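Putative acetyltransferase (PDB 3D9W) probably transfers acetyl groups from acetyl-coenzyme A to arylamine substrates, as arylamine N-acetyltransferases do. Local coordinates at residues Ala36-Leu41 against Arg131-Asp136; Arg145-Arg150 against Phe163-Arg168; Asp236-Ile241 against Gly257-Val262. All coordinates share one frame; numbering follows the deposited sequence.

Contact 1 (Ala36-Leu41 against Arg131-Asp136)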
loop_
_atom_site.group_PDB
_atom_site.type_symbol
_atom_site.label_atom_id
_atom_site.label_comp_id
_atom_site.label_asym_id
_atom_site.label_seq_id
_atom_site.Cartn_x
_atom_site.Cartn_y
_atom_site.Cartn_z
ATOM N N ALA A 36 3.788 -19.740 -5.343
ATOM C CA ALA A 36 2.350 -19.963 -5.240
ATOM C C ALA A 36 1.804 -19.255 -4.007
ATOM O O ALA A 36 0.738 -18.636 -4.051
ATOM C CB ALA A 36 2.050 -21.446 -5.172
ATOM N N THR A 37 2.546 -19.342 -2.910
ATOM C CA THR A 37 2.155 -18.695 -1.668
ATOM C C THR A 37 2.240 -17.172 -1.809
ATOM O O THR A 37 1.314 -16.451 -1.431
ATOM C CB THR A 37 3.061 -19.157 -0.510
ATOM O OG1 THR A 37 2.626 -20.446 -0.065
ATOM C CG2 THR A 37 3.026 -18.162 0.648
ATOM N N LEU A 38 3.351 -16.687 -2.358
ATOM C CA LEU A 38 3.536 -15.250 -2.531
ATOM C C LEU A 38 2.424 -14.655 -3.367
ATOM O O LEU A 38 1.929 -13.578 -3.067
ATOM C CB LEU A 38 4.880 -14.946 -3.191
ATOM C CG LEU A 38 5.283 -13.472 -3.247
ATOM C CD1 LEU A 38 5.439 -12.913 -1.847
ATOM C CD2 LEU A 38 6.576 -13.352 -4.008
ATOM N N ARG A 39 2.030 -15.355 -4.420
ATOM C CA ARG A 39 0.963 -14.860 -5.276
ATOM C C ARG A 39 -0.365 -14.788 -4.537
ATOM O O ARG A 39 -1.241 -14.026 -4.926
ATOM C CB ARG A 39 0.819 -15.733 -6.522
ATOM C CG ARG A 39 1.822 -15.421 -7.629
ATOM C CD ARG A 39 1.653 -16.397 -8.787
ATOM N NE ARG A 39 0.261 -16.493 -9.255
ATOM C CZ ARG A 39 -0.274 -15.746 -10.219
ATOM N NH1 ARG A 39 0.458 -14.829 -10.846
ATOM N NH2 ARG A 39 -1.548 -15.919 -10.553
ATOM N N GLU A 40 -0.514 -15.572 -3.468
ATOM C CA GLU A 40 -1.762 -15.538 -2.702
ATOM C C GLU A 40 -1.676 -14.550 -1.549
ATOM O O GLU A 40 -2.654 -13.901 -1.204
ATOM C CB GLU A 40 -2.120 -16.910 -2.143
ATOM C CG GLU A 40 -3.592 -17.008 -1.772
ATOM C CD GLU A 40 -3.878 -18.162 -0.839
ATOM O OE1 GLU A 40 -3.297 -19.253 -1.059
ATOM O OE2 GLU A 40 -4.686 -17.978 0.103
ATOM N N LEU A 41 -0.499 -14.445 -0.950
ATOM C CA LEU A 41 -0.305 -13.520 0.146
ATOM C C LEU A 41 -0.634 -12.121 -0.348
ATOM O O LEU A 41 -1.417 -11.402 0.271
ATOM C CB LEU A 41 1.140 -13.586 0.636
ATOM C CG LEU A 41 1.566 -14.895 1.314
ATOM C CD1 LEU A 41 3.031 -14.816 1.760
ATOM C CD2 LEU A 41 0.675 -15.146 2.521
ATOM N N ARG A 131 14.146 -15.802 -9.506
ATOM C CA ARG A 131 13.397 -14.647 -9.987
ATOM C C ARG A 131 13.123 -13.689 -8.859
ATOM O O ARG A 131 12.921 -14.099 -7.731
ATOM C CB ARG A 131 12.092 -15.081 -10.627
ATOM C CG ARG A 131 12.291 -15.716 -11.975
ATOM C CD ARG A 131 11.405 -16.907 -12.114
ATOM N NE ARG A 131 10.141 -16.618 -12.764
ATOM C CZ ARG A 131 9.060 -17.361 -12.576
ATOM N NH1 ARG A 131 9.129 -18.400 -11.746
ATOM N NH2 ARG A 131 7.929 -17.098 -13.234
ATOM N N VAL A 132 13.131 -12.404 -9.177
ATOM C CA VAL A 132 12.895 -11.355 -8.197
ATOM C C VAL A 132 11.470 -10.828 -8.319
ATOM O O VAL A 132 11.034 -10.446 -9.405
ATOM C CB VAL A 132 13.868 -10.197 -8.421
ATOM C CG1 VAL A 132 13.573 -9.066 -7.461
ATOM C CG2 VAL A 132 15.291 -10.698 -8.254
ATOM N N TRP A 133 10.743 -10.806 -7.210
ATOM C CA TRP A 133 9.376 -10.316 -7.241
ATOM C C TRP A 133 9.164 -9.039 -6.446
ATOM O O TRP A 133 9.648 -8.898 -5.318
ATOM C CB TRP A 133 8.420 -11.400 -6.759
ATOM C CG TRP A 133 8.539 -12.616 -7.584
ATOM C CD1 TRP A 133 9.368 -13.679 -7.368
ATOM C CD2 TRP A 133 7.874 -12.868 -8.821
ATOM N NE1 TRP A 133 9.263 -14.580 -8.400
ATOM C CE2 TRP A 133 8.350 -14.107 -9.307
ATOM C CE3 TRP A 133 6.924 -12.165 -9.571
ATOM C CZ2 TRP A 133 7.907 -14.663 -10.508
ATOM C CZ3 TRP A 133 6.483 -12.710 -10.764
ATOM C CH2 TRP A 133 6.977 -13.954 -11.223
ATOM N N MET A 134 8.441 -8.104 -7.058
ATOM C CA MET A 134 8.131 -6.831 -6.431
ATOM C C MET A 134 6.754 -6.926 -5.817
ATOM O O MET A 134 5.784 -7.213 -6.511
ATOM C CB MET A 134 8.148 -5.712 -7.466
ATOM C CG MET A 134 9.514 -5.444 -8.047
ATOM S SD MET A 134 10.642 -5.001 -6.740
ATOM C CE MET A 134 9.806 -3.537 -6.096
ATOM N N CYS A 135 6.668 -6.707 -4.511
ATOM C CA CYS A 135 5.380 -6.750 -3.826
ATOM C C CYS A 135 4.987 -5.350 -3.362
ATOM O O CYS A 135 5.589 -4.782 -2.450
ATOM C CB CYS A 135 5.433 -7.715 -2.636
ATOM S SG CYS A 135 5.764 -9.447 -3.095
ATOM N N ASP A 136 3.990 -4.788 -4.034
ATOM C CA ASP A 136 3.483 -3.466 -3.698
ATOM C C ASP A 136 2.129 -3.691 -3.037
ATOM O O ASP A 136 1.078 -3.660 -3.679
ATOM C CB ASP A 136 3.343 -2.622 -4.959
ATOM C CG ASP A 136 2.881 -1.223 -4.660
ATOM O OD1 ASP A 136 3.073 -0.796 -3.503
ATOM O OD2 ASP A 136 2.336 -0.553 -5.572
#
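Helix-on-sheet packing is seen here where Leu38 of helix 35-48 meets Trp133 and Cys135 of strand 132-135. Because a strand alternates its side chains, Trp133 and Cys135 both point at the helix while Met134 between them points away. In Leu38, chi1 -172° carries CG out toward the strand, and chi2 (63°) divides the methyls, CD1 toward Cys135 and CD2 toward Trp133. CD1 touches Cys135 SG at 3.7 Å. CD2 lies 3.8 Å from Trp133 CB and 4.1 Å from Cys135 SG, near both neighbours at once. It approaches the root of the indole obliquely. The far end of that ring goes to Arg131 instead: Trp133 CZ2 stands 3.5 Å over the centre of the Arg131 guanidinium face, ring edge toward flat group. Leu93 and Phe89 of helix 82-95 and Val124 of strand 117-125 complete the apolar surroundings. One residue on, Asp136 OD1 is hydrogen-bonded to His119 NE2, as in the Asp-His pair of the family's catalytic triad, whose cysteine is not Cys135. No hydrogen bond joins the two segments; the strand spends its backbone bonds on neighbouring strands, and the helix is held against it through van der Waals contact of methyls, sulfur and ring.

Contact 2 (Arg145-Arg150 against Phe163-Arg168)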
loop_
_atom_site.group_PDB
_atom_site.type_symbol
_atom_site.label_atom_id
_atom_site.label_comp_id
_atom_site.label_asym_id
_atom_site.label_seq_id
_atom_site.Cartn_x
_atom_site.Cartn_y
_atom_site.Cartn_z
ATOM N N ARG A 145 -1.163 -9.096 -7.178
ATOM C CA ARG A 145 -0.232 -10.202 -7.442
ATOM C C ARG A 145 1.106 -9.518 -7.601
ATOM O O ARG A 145 1.171 -8.397 -8.096
ATOM C CB ARG A 145 -0.550 -10.944 -8.747
ATOM C CG ARG A 145 -1.979 -11.461 -8.857
ATOM C CD ARG A 145 -2.017 -12.935 -9.172
ATOM N NE ARG A 145 -2.091 -13.761 -7.970
ATOM C CZ ARG A 145 -3.206 -14.331 -7.516
ATOM N NH1 ARG A 145 -4.350 -14.159 -8.161
ATOM N NH2 ARG A 145 -3.168 -15.098 -6.429
ATOM N N PRO A 146 2.192 -10.171 -7.177
ATOM C CA PRO A 146 3.494 -9.528 -7.323
ATOM C C PRO A 146 3.905 -9.468 -8.790
ATOM O O PRO A 146 3.497 -10.302 -9.595
ATOM C CB PRO A 146 4.405 -10.429 -6.507
ATOM C CG PRO A 146 3.809 -11.785 -6.748
ATOM C CD PRO A 146 2.329 -11.525 -6.615
ATOM N N TYR A 147 4.689 -8.461 -9.147
ATOM C CA TYR A 147 5.163 -8.354 -10.512
ATOM C C TYR A 147 6.669 -8.574 -10.522
ATOM O O TYR A 147 7.391 -8.043 -9.682
ATOM C CB TYR A 147 4.800 -7.000 -11.126
ATOM C CG TYR A 147 5.285 -5.776 -10.390
ATOM C CD1 TYR A 147 4.533 -5.211 -9.365
ATOM C CD2 TYR A 147 6.460 -5.134 -10.778
ATOM C CE1 TYR A 147 4.932 -4.030 -8.754
ATOM C CE2 TYR A 147 6.870 -3.959 -10.175
ATOM C CZ TYR A 147 6.102 -3.408 -9.166
ATOM O OH TYR A 147 6.508 -2.228 -8.586
ATOM N N GLU A 148 7.125 -9.388 -11.465
ATOM C CA GLU A 148 8.538 -9.716 -11.586
ATOM C C GLU A 148 9.400 -8.481 -11.819
ATOM O O GLU A 148 9.010 -7.567 -12.553
ATOM C CB GLU A 148 8.727 -10.726 -12.719
ATOM C CG GLU A 148 10.172 -11.013 -13.072
ATOM C CD GLU A 148 10.341 -12.337 -13.796
ATOM O OE1 GLU A 148 9.588 -12.589 -14.767
ATOM O OE2 GLU A 148 11.231 -13.122 -13.394
ATOM N N LEU A 149 10.575 -8.448 -11.197
ATOM C CA LEU A 149 11.466 -7.304 -11.348
ATOM C C LEU A 149 12.291 -7.365 -12.633
ATOM O O LEU A 149 13.512 -7.460 -12.567
ATOM C CB LEU A 149 12.422 -7.200 -10.149
ATOM C CG LEU A 149 13.003 -5.832 -9.755
ATOM C CD1 LEU A 149 14.507 -5.924 -9.703
ATOM C CD2 LEU A 149 12.562 -4.744 -10.731
ATOM N N ARG A 150 11.635 -7.308 -13.792
ATOM C CA ARG A 150 12.341 -7.332 -15.076
ATOM C C ARG A 150 11.619 -6.461 -16.110
ATOM O O ARG A 150 10.424 -6.232 -16.011
ATOM C CB ARG A 150 12.448 -8.756 -15.618
ATOM C CG ARG A 150 11.145 -9.290 -16.168
ATOM C CD ARG A 150 11.321 -10.675 -16.749
ATOM N NE ARG A 150 10.042 -11.260 -17.137
ATOM C CZ ARG A 150 9.354 -10.920 -18.222
ATOM N NH1 ARG A 150 9.821 -9.991 -19.046
ATOM N NH2 ARG A 150 8.192 -11.507 -18.478
ATOM N N PHE A 163 -0.790 -3.328 -16.676
ATOM C CA PHE A 163 0.440 -2.635 -16.300
ATOM C C PHE A 163 1.544 -2.740 -17.354
ATOM O O PHE A 163 1.395 -3.402 -18.388
ATOM C CB PHE A 163 1.007 -3.202 -14.993
ATOM C CG PHE A 163 0.079 -3.099 -13.825
ATOM C CD1 PHE A 163 0.012 -1.938 -13.073
ATOM C CD2 PHE A 163 -0.732 -4.172 -13.472
ATOM C CE1 PHE A 163 -0.852 -1.846 -11.978
ATOM C CE2 PHE A 163 -1.596 -4.093 -12.385
ATOM C CZ PHE A 163 -1.656 -2.926 -11.636
ATOM N N ARG A 164 2.662 -2.083 -17.040
ATOM C CA ARG A 164 3.871 -2.032 -17.862
ATOM C C ARG A 164 5.030 -1.695 -16.934
ATOM O O ARG A 164 5.009 -0.667 -16.265
ATOM C CB ARG A 164 3.790 -0.925 -18.919
ATOM C CG ARG A 164 2.934 -1.215 -20.127
ATOM C CD ARG A 164 2.816 0.039 -20.999
ATOM N NE ARG A 164 1.867 -0.155 -22.098
ATOM C CZ ARG A 164 1.416 0.812 -22.897
ATOM N NH1 ARG A 164 1.829 2.069 -22.723
ATOM N NH2 ARG A 164 0.552 0.519 -23.875
ATOM N N LEU A 165 6.028 -2.566 -16.880
ATOM C CA LEU A 165 7.193 -2.308 -16.051
ATOM C C LEU A 165 8.265 -1.812 -17.012
ATOM O O LEU A 165 8.553 -2.449 -18.031
ATOM C CB LEU A 165 7.675 -3.578 -15.344
ATOM C CG LEU A 165 8.211 -3.379 -13.921
ATOM C CD1 LEU A 165 9.180 -4.498 -13.593
ATOM C CD2 LEU A 165 8.916 -2.043 -13.786
ATOM N N GLU A 166 8.857 -0.677 -16.681
ATOM C CA GLU A 166 9.866 -0.086 -17.532
ATOM C C GLU A 166 11.175 0.125 -16.786
ATOM O O GLU A 166 11.162 0.514 -15.620
ATOM C CB GLU A 166 9.319 1.235 -18.034
ATOM C CG GLU A 166 10.160 1.980 -19.017
ATOM C CD GLU A 166 9.282 2.845 -19.897
ATOM O OE1 GLU A 166 8.493 2.251 -20.677
ATOM O OE2 GLU A 166 9.361 4.096 -19.798
ATOM N N ARG A 167 12.298 -0.155 -17.449
ATOM C CA ARG A 167 13.610 0.040 -16.835
ATOM C C ARG A 167 14.357 1.165 -17.541
ATOM O O ARG A 167 14.735 1.044 -18.701
ATOM C CB ARG A 167 14.469 -1.231 -16.883
ATOM C CG ARG A 167 15.527 -1.254 -15.762
ATOM C CD ARG A 167 16.973 -1.358 -16.241
ATOM N NE ARG A 167 17.327 -2.711 -16.663
ATOM C CZ ARG A 167 17.429 -3.097 -17.935
ATOM N NH1 ARG A 167 17.208 -2.225 -18.917
ATOM N NH2 ARG A 167 17.737 -4.357 -18.225
ATOM N N ARG A 168 14.559 2.266 -16.833
ATOM C CA ARG A 168 15.256 3.404 -17.394
ATOM C C ARG A 168 16.575 3.592 -16.667
ATOM O O ARG A 168 16.957 2.776 -15.819
ATOM C CB ARG A 168 14.417 4.674 -17.231
ATOM C CG ARG A 168 13.129 4.706 -18.021
ATOM C CD ARG A 168 12.442 6.064 -17.856
ATOM N NE ARG A 168 11.082 6.041 -18.392
ATOM C CZ ARG A 168 10.182 7.017 -18.251
ATOM N NH1 ARG A 168 10.489 8.131 -17.581
ATOM N NH2 ARG A 168 8.954 6.867 -18.764
#
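Tyr147 and Leu165 cross at about a right angle; Leu165 CD1 meets the ring at its edge, while CG stands off the plane. Leu165 CD1 sits near the ring plane, 4.0 Å from Tyr147 CD2, and Leu165 CG is at 4.0 Å from Tyr147 CE2. The tyrosine is turned to this place by a chi1 of 57°, which tucks the ring between its own backbone N and C. Its hydroxyl is hydrogen-bonded to Tyr191 OH, which fixes the far end of the ring.

The same Leu165 CD1 is also the point on which the chain after Tyr147 converges. It lies close to the carbonyl oxygens of Glu148 and Arg150, and Leu149 CD2 approaches it at 4.4 Å. Leu149 is the centre of an inverse gamma turn, which bends the backbone around the methyl; Trp177 of strand 175-183 touches both leucines. Beyond this methyl, Arg150 NE gives Glu148 OE1 a salt-bridging hydrogen bond of 2.8 Å. The oxygen lies in the guanidinium plane but is met from 58° above the carboxylate plane. On the strand, Glu166 points away, and its OE2 takes both NE and NH2 of Arg168, side-on.

Strand 147-148 ends one side of the antiparallel sheet and strand 161-169 lies next to the other end, so a contact between them shows the sheet curling round on itself, as in the beta-barrel domain of arylamine N-acetyltransferases.

Contact 3 (Asp236-Ile241 against Gly257-Val262)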
loop_
_atom_site.group_PDB
_atom_site.type_symbol
_atom_site.label_atom_id
_atom_site.label_comp_id
_atom_site.label_asym_id
_atom_site.label_seq_id
_atom_site.Cartn_x
_atom_site.Cartn_y
_atom_site.Cartn_z
ATOM N N ASP A 236 -11.459 10.673 -1.733
ATOM C CA ASP A 236 -10.502 11.773 -1.775
ATOM C C ASP A 236 -11.216 13.052 -1.334
ATOM O O ASP A 236 -11.628 13.876 -2.159
ATOM C CB ASP A 236 -9.955 11.909 -3.204
ATOM C CG ASP A 236 -8.818 12.918 -3.314
ATOM O OD1 ASP A 236 -8.074 13.113 -2.322
ATOM O OD2 ASP A 236 -8.658 13.495 -4.415
ATOM N N GLY A 237 -11.347 13.201 -0.019
ATOM C CA GLY A 237 -12.036 14.344 0.545
ATOM C C GLY A 237 -13.499 13.970 0.583
ATOM O O GLY A 237 -13.899 13.082 1.332
ATOM N N LEU A 238 -14.306 14.637 -0.233
ATOM C CA LEU A 238 -15.726 14.326 -0.297
ATOM C C LEU A 238 -16.060 13.760 -1.671
ATOM O O LEU A 238 -17.220 13.699 -2.068
ATOM C CB LEU A 238 -16.561 15.572 -0.027
ATOM C CG LEU A 238 -16.507 16.146 1.382
ATOM C CD1 LEU A 238 -17.430 17.340 1.427
ATOM C CD2 LEU A 238 -16.933 15.107 2.408
ATOM N N THR A 239 -15.029 13.346 -2.399
ATOM C CA THR A 239 -15.215 12.776 -3.727
ATOM C C THR A 239 -15.055 11.270 -3.616
ATOM O O THR A 239 -14.008 10.779 -3.205
ATOM C CB THR A 239 -14.180 13.329 -4.714
ATOM O OG1 THR A 239 -14.218 14.755 -4.680
ATOM C CG2 THR A 239 -14.483 12.878 -6.115
ATOM N N LEU A 240 -16.107 10.541 -3.962
ATOM C CA LEU A 240 -16.064 9.090 -3.888
ATOM C C LEU A 240 -15.931 8.504 -5.283
ATOM O O LEU A 240 -16.769 8.738 -6.158
ATOM C CB LEU A 240 -17.329 8.553 -3.215
ATOM C CG LEU A 240 -17.429 7.034 -3.066
ATOM C CD1 LEU A 240 -16.250 6.511 -2.283
ATOM C CD2 LEU A 240 -18.717 6.682 -2.365
ATOM N N ILE A 241 -14.871 7.738 -5.491
ATOM C CA ILE A 241 -14.637 7.141 -6.789
ATOM C C ILE A 241 -14.606 5.633 -6.723
ATOM O O ILE A 241 -14.105 5.049 -5.766
ATOM C CB ILE A 241 -13.294 7.571 -7.367
ATOM C CG1 ILE A 241 -13.024 9.036 -7.028
ATOM C CG2 ILE A 241 -13.289 7.335 -8.875
ATOM C CD1 ILE A 241 -11.610 9.483 -7.347
ATOM N N GLY A 257 -22.136 14.474 6.369
ATOM C CA GLY A 257 -23.009 13.526 7.033
ATOM C C GLY A 257 -23.011 12.145 6.407
ATOM O O GLY A 257 -23.325 11.163 7.067
ATOM N N GLU A 258 -22.652 12.072 5.129
ATOM C CA GLU A 258 -22.623 10.812 4.396
ATOM C C GLU A 258 -21.360 9.995 4.649
ATOM O O GLU A 258 -21.332 8.789 4.397
ATOM C CB GLU A 258 -22.731 11.074 2.890
ATOM C CG GLU A 258 -24.038 11.657 2.398
ATOM C CD GLU A 258 -24.053 11.816 0.880
ATOM O OE1 GLU A 258 -23.222 12.598 0.355
ATOM O OE2 GLU A 258 -24.889 11.155 0.210
ATOM N N LEU A 259 -20.320 10.651 5.150
ATOM C CA LEU A 259 -19.051 9.982 5.393
ATOM C C LEU A 259 -19.072 8.723 6.254
ATOM O O LEU A 259 -18.579 7.682 5.824
ATOM C CB LEU A 259 -18.038 10.980 5.944
ATOM C CG LEU A 259 -17.551 12.010 4.923
ATOM C CD1 LEU A 259 -16.675 13.024 5.613
ATOM C CD2 LEU A 259 -16.792 11.318 3.800
ATOM N N PRO A 260 -19.644 8.789 7.475
ATOM C CA PRO A 260 -19.694 7.613 8.355
ATOM C C PRO A 260 -20.124 6.312 7.692
ATOM O O PRO A 260 -19.442 5.296 7.803
ATOM C CB PRO A 260 -20.663 8.050 9.446
ATOM C CG PRO A 260 -20.346 9.477 9.583
ATOM C CD PRO A 260 -20.279 9.942 8.140
ATOM N N GLU A 261 -21.253 6.355 6.996
ATOM C CA GLU A 261 -21.782 5.178 6.330
ATOM C C GLU A 261 -20.889 4.664 5.218
ATOM O O GLU A 261 -20.626 3.467 5.133
ATOM C CB GLU A 261 -23.172 5.465 5.773
ATOM C CG GLU A 261 -23.697 4.366 4.887
ATOM C CD GLU A 261 -25.195 4.270 4.912
ATOM O OE1 GLU A 261 -25.748 3.921 5.964
ATOM O OE2 GLU A 261 -25.822 4.540 3.879
ATOM N N VAL A 262 -20.436 5.572 4.358
ATOM C CA VAL A 262 -19.567 5.205 3.245
ATOM C C VAL A 262 -18.289 4.564 3.762
ATOM O O VAL A 262 -17.815 3.576 3.212
ATOM C CB VAL A 262 -19.200 6.440 2.396
ATOM C CG1 VAL A 262 -18.022 6.132 1.498
ATOM C CG2 VAL A 262 -20.394 6.860 1.559
#
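A tight beta turn brings Leu238 to Leu259 of helix 259-265, their CA atoms 7.9 Å apart, while a little further on Leu240 of strand 239-243 faces Val262 with CA atoms 8.8 Å apart. The turn joins strand 232-236 to strand 239-243: Asp236 N bonds Thr239 O at 2.9 Å, and the return bond is weak. Gly237 has the positive phi of a turn close to type II'; at these angles a CB would collide with the carbonyl O of Asp236, which favours glycine. Two separate leucine contacts then follow. Leu238 and Leu259 cross at about a right angle, Leu238 CD2 lying 3.8 Å from Leu259 CD1 and 4.0 Å from Leu259 CG. Leu240 and Val262 instead reach out tip to tip, Leu240 CD2 to Val262 CG1 at 4.0 Å; Leu240 extends with CG opposite its backbone N (chi1 180°), and Val262 turns CG1 the same way. Nearby, Trp284 touches Leu238 and Phe267 touches Val262. Glu258 OE1 accepts a hydrogen bond from Thr255 N. The contacts between side chains are aliphatic, with the Gly237 carbonyl O also near Leu259 CD2, so the union rests mainly on burial of apolar surface, with no hydrogen bond across it.

Contacts 1 and 2 adjoin, their centres 12 Å apart, since strands 132-135 and 147-148 are neighbours in one antiparallel sheet; backbone bonds such as Met134 N to Tyr147 O run between them. Contact 3 belongs to the separate four-stranded sheet and its helix, on the opposite side of the chain's centre, with centres 33 Å from either of the others. Contacts 1 and 3 are buried unions of a helix with a strand or hairpin. Contact 2 joins one edge strand to the strand next to the opposite edge of a curled sheet, is partly buried, and has a salt bridge within each segment, that of Glu166 and Arg168 away from the contact itself. Leucine methyls recur throughout.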